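Local coordinates for baculoviral IAP repeat-containing protein 2 (PDB 3M1D) that probably restrains apoptosis and takes part in TNF-receptor signalling as a cIAP, a class recruited by TRAF2, and carries a zinc-binding BIR1 domain, at residues S17-F22 / D45-F50. Residues are numbered along the deposited sequence; the frame is centred on the assembly and turned at random.
Sequences STYSTF and DKVKCF. With ZN (zinc ion), chain C.
Tyr19 and Phe22 meet Val47 chiefly through one methyl, CG1, and the arrangement illustrates how a small zinc-binding domain builds its interior from a few aromatic side chains laid over a short sheet. The phenol end of Tyr19 meets this methyl: its OH lies 3.7 Å from CG1 of Val47 and its CE1 3.9 Å from the same carbon, the two side chains crossing at about a right angle. Phe22 brings CE1 to 4.1 Å from Val47 CG1, a looser approach. The same end of the ring also reaches Asp45, with Phe22 CE1 3.8 Å from Asp45 CA, while Phe22 CZ stands 4.0 Å from Asp45 CB. All of this is van der Waals packing.

The two aromatic rings also meet each other. CD1 of Tyr19 sits over one face of the Phe22 ring, offset toward its rim, and Phe22 CG lies at the edge of the Tyr19 ring. With CG of Phe22 set opposite its own backbone N (chi1 -156°), the Phe22 ring turns one face to the edge of Tyr19 and carries CE1 and CZ to Asp45. The two residues are linked in a turn, in which Phe22 N donates to Tyr19 O at 2.9 Å.

Hydrogen bonds fix the polar ends. The Tyr19 hydroxyl is hydrogen-bonded to Phe38 O, while the Asp45 carboxylate accepts from the backbone N of Asn58 through OD1 and of Trp59 through OD2.

Two residues beyond Val47, Cys49 binds the zinc ion together with Cys52, His69 and Cys76, the three-cysteine, one-histidine site of the BIR fold. The contact thus joins the loop following helix 9-17 to the central strand 47-49 of the antiparallel sheet, with helix 30-35 packing against both aromatics through Glu30 and Leu33, and strands 38-40 and 55-56 flanking Val47's strand.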
ATOM      1  N   SER A  17       5.741   8.835  -3.910  1.00 23.70           N
ATOM      2  CA  SER A  17       6.443   9.956  -3.299  1.00 25.38           C
ATOM      3  C   SER A  17       6.366   9.956  -1.776  1.00 24.69           C
ATOM      4  O   SER A  17       7.259  10.483  -1.120  1.00 26.59           O
ATOM      5  CB  SER A  17       5.913  11.292  -3.823  1.00 28.70           C
ATOM      6  OG  SER A  17       4.756  11.665  -3.101  1.00 33.37           O
ATOM      7  N   THR A  18       5.312   9.385  -1.196  1.00 25.63           N
ATOM      8  CA  THR A  18       5.177   9.440   0.258  1.00 22.66           C
ATOM      9  C   THR A  18       6.184   8.524   0.960  1.00 23.73           C
ATOM     10  O   THR A  18       6.354   8.593   2.176  1.00 30.41           O
ATOM     11  CB  THR A  18       3.738   9.101   0.769  1.00 24.73           C
ATOM     12  OG1 THR A  18       3.454   7.714   0.552  1.00 22.81           O
ATOM     13  CG2 THR A  18       2.670   9.978   0.093  1.00 24.48           C
ATOM     14  N   TYR A  19       6.840   7.656   0.200  1.00 25.11           N
ATOM     15  CA  TYR A  19       7.768   6.707   0.801  1.00 24.83           C
ATOM     16  C   TYR A  19       9.180   7.275   0.957  1.00 30.45           C
ATOM     17  O   TYR A  19      10.092   6.571   1.383  1.00 30.38           O
ATOM     18  CB  TYR A  19       7.753   5.374   0.041  1.00 25.58           C
ATOM     19  CG  TYR A  19       6.437   4.628   0.213  1.00 27.41           C
ATOM     20  CD1 TYR A  19       6.267   3.701   1.242  1.00 24.36           C
ATOM     21  CD2 TYR A  19       5.355   4.879  -0.634  1.00 21.71           C
ATOM     22  CE1 TYR A  19       5.063   3.027   1.408  1.00 20.61           C
ATOM     23  CE2 TYR A  19       4.153   4.208  -0.477  1.00 20.55           C
ATOM     24  CZ  TYR A  19       4.008   3.295   0.542  1.00 20.89           C
ATOM     25  OH  TYR A  19       2.805   2.638   0.705  1.00 23.20           O
ATOM     26  N   SER A  20       9.348   8.561   0.655  1.00 31.00           N
ATOM     27  CA  SER A  20      10.664   9.196   0.773  1.00 32.88           C
ATOM     28  C   SER A  20      11.272   9.020   2.175  1.00 36.37           C
ATOM     29  O   SER A  20      12.492   8.894   2.321  1.00 34.16           O
ATOM     30  CB  SER A  20      10.604  10.675   0.374  1.00 31.44           C
ATOM     31  OG  SER A  20       9.701  11.402   1.198  1.00 39.31           O
ATOM     32  N   THR A  21      10.414   8.985   3.191  1.00 29.23           N
ATOM     33  CA  THR A  21      10.846   8.814   4.578  1.00 31.65           C
ATOM     34  C   THR A  21      10.637   7.395   5.114  1.00 29.16           C
ATOM     35  O   THR A  21      10.865   7.145   6.296  1.00 29.57           O
ATOM     36  CB  THR A  21      10.089   9.779   5.520  1.00 34.87           C
ATOM     37  OG1 THR A  21       8.683   9.708   5.245  1.00 39.35           O
ATOM     38  CG2 THR A  21      10.569  11.230   5.340  1.00 33.87           C
ATOM     39  N   PHE A  22      10.187   6.476   4.263  1.00 30.49           N
ATOM     40  CA  PHE A  22       9.950   5.092   4.688  1.00 28.53           C
ATOM     41  C   PHE A  22      11.232   4.540   5.325  1.00 30.46           C
ATOM     42  O   PHE A  22      12.324   4.778   4.814  1.00 35.87           O
ATOM     43  CB  PHE A  22       9.523   4.237   3.487  1.00 26.15           C
ATOM     44  CG  PHE A  22       8.719   3.002   3.853  1.00 29.75           C
ATOM     45  CD1 PHE A  22       7.532   3.107   4.572  1.00 25.94           C
ATOM     46  CD2 PHE A  22       9.136   1.739   3.449  1.00 31.04           C
ATOM     47  CE1 PHE A  22       6.783   1.974   4.888  1.00 23.06           C
ATOM     48  CE2 PHE A  22       8.393   0.604   3.768  1.00 26.65           C
ATOM     49  CZ  PHE A  22       7.216   0.724   4.485  1.00 26.00           C
ATOM     50  N   ASP A  45       6.250   1.570   9.917  1.00 26.08           N
ATOM     51  CA  ASP A  45       6.102   1.089   8.541  1.00 25.44           C
ATOM     52  C   ASP A  45       4.620   0.980   8.178  1.00 22.48           C
ATOM     53  O   ASP A  45       4.230   0.174   7.340  1.00 23.87           O
ATOM     54  CB  ASP A  45       6.817  -0.249   8.340  1.00 24.57           C
ATOM     55  CG  ASP A  45       6.204  -1.380   9.158  1.00 25.00           C
ATOM     56  OD1 ASP A  45       5.462  -1.109  10.127  1.00 26.80           O
ATOM     57  OD2 ASP A  45       6.479  -2.548   8.831  1.00 28.25           O
ATOM     58  N   LYS A  46       3.810   1.820   8.808  1.00 23.27           N
ATOM     59  CA  LYS A  46       2.362   1.774   8.649  1.00 23.52           C
ATOM     60  C   LYS A  46       1.919   2.511   7.410  1.00 23.67           C
ATOM     61  O   LYS A  46       2.282   3.664   7.194  1.00 26.36           O
ATOM     62  CB  LYS A  46       1.660   2.368   9.875  1.00 25.45           C
ATOM     63  CG  LYS A  46       0.144   2.219   9.829  1.00 28.76           C
ATOM     64  CD  LYS A  46      -0.503   2.599  11.147  1.00 33.98           C
ATOM     65  CE  LYS A  46      -0.276   4.068  11.462  1.00 36.10           C
ATOM     66  NZ  LYS A  46      -0.967   4.444  12.724  1.00 40.12           N
ATOM     67  N   VAL A  47       1.121   1.837   6.600  1.00 22.06           N
ATOM     68  CA  VAL A  47       0.663   2.394   5.351  1.00 19.34           C
ATOM     69  C   VAL A  47      -0.869   2.343   5.321  1.00 21.51           C
ATOM     70  O   VAL A  47      -1.486   1.609   6.083  1.00 21.74           O
ATOM     71  CB  VAL A  47       1.262   1.609   4.163  1.00 22.99           C
ATOM     72  CG1 VAL A  47       2.785   1.658   4.222  1.00 21.02           C
ATOM     73  CG2 VAL A  47       0.789   0.163   4.206  1.00 19.72           C
ATOM     74  N   LYS A  48      -1.475   3.118   4.431  1.00 21.84           N
ATOM     75  CA  LYS A  48      -2.917   3.275   4.418  1.00 22.64           C
ATOM     76  C   LYS A  48      -3.399   3.279   2.967  1.00 21.19           C
ATOM     77  O   LYS A  48      -2.765   3.879   2.106  1.00 22.10           O
ATOM     78  CB  LYS A  48      -3.265   4.588   5.138  1.00 25.94           C
ATOM     79  CG  LYS A  48      -4.736   4.842   5.443  1.00 31.46           C
ATOM     80  CD  LYS A  48      -4.862   6.046   6.401  1.00 31.88           C
ATOM     81  CE  LYS A  48      -6.284   6.576   6.499  1.00 42.66           C
ATOM     82  NZ  LYS A  48      -6.311   7.995   6.991  1.00 49.21           N
ATOM     83  N   CYS A  49      -4.502   2.586   2.683  1.00 19.84           N
ATOM     84  CA  CYS A  49      -5.046   2.608   1.326  1.00 22.15           C
ATOM     85  C   CYS A  49      -5.699   3.948   1.036  1.00 24.00           C
ATOM     86  O   CYS A  49      -6.493   4.449   1.837  1.00 24.62           O
ATOM     87  CB  CYS A  49      -6.065   1.491   1.106  1.00 22.23           C
ATOM     88  SG  CYS A  49      -6.787   1.534  -0.558  1.00 22.76           S
ATOM     89  N   PHE A  50      -5.345   4.533  -0.102  1.00 22.69           N
ATOM     90  CA  PHE A  50      -5.903   5.811  -0.514  1.00 24.90           C
ATOM     91  C   PHE A  50      -7.401   5.696  -0.796  1.00 23.32           C
ATOM     92  O   PHE A  50      -8.124   6.691  -0.748  1.00 23.93           O
ATOM     93  CB  PHE A  50      -5.163   6.359  -1.749  1.00 18.85           C
ATOM     94  CG  PHE A  50      -5.583   5.725  -3.057  1.00 19.02           C
ATOM     95  CD1 PHE A  50      -6.067   6.510  -4.093  1.00 21.27           C
ATOM     96  CD2 PHE A  50      -5.465   4.359  -3.257  1.00 20.77           C
ATOM     97  CE1 PHE A  50      -6.448   5.942  -5.305  1.00 24.40           C
ATOM     98  CE2 PHE A  50      -5.827   3.783  -4.465  1.00 21.88           C
ATOM     99  CZ  PHE A  50      -6.334   4.582  -5.489  1.00 25.14           C
TER
HETATM  100 ZN    ZN C1000      -8.372  -0.172  -0.236  1.00 23.90          ZN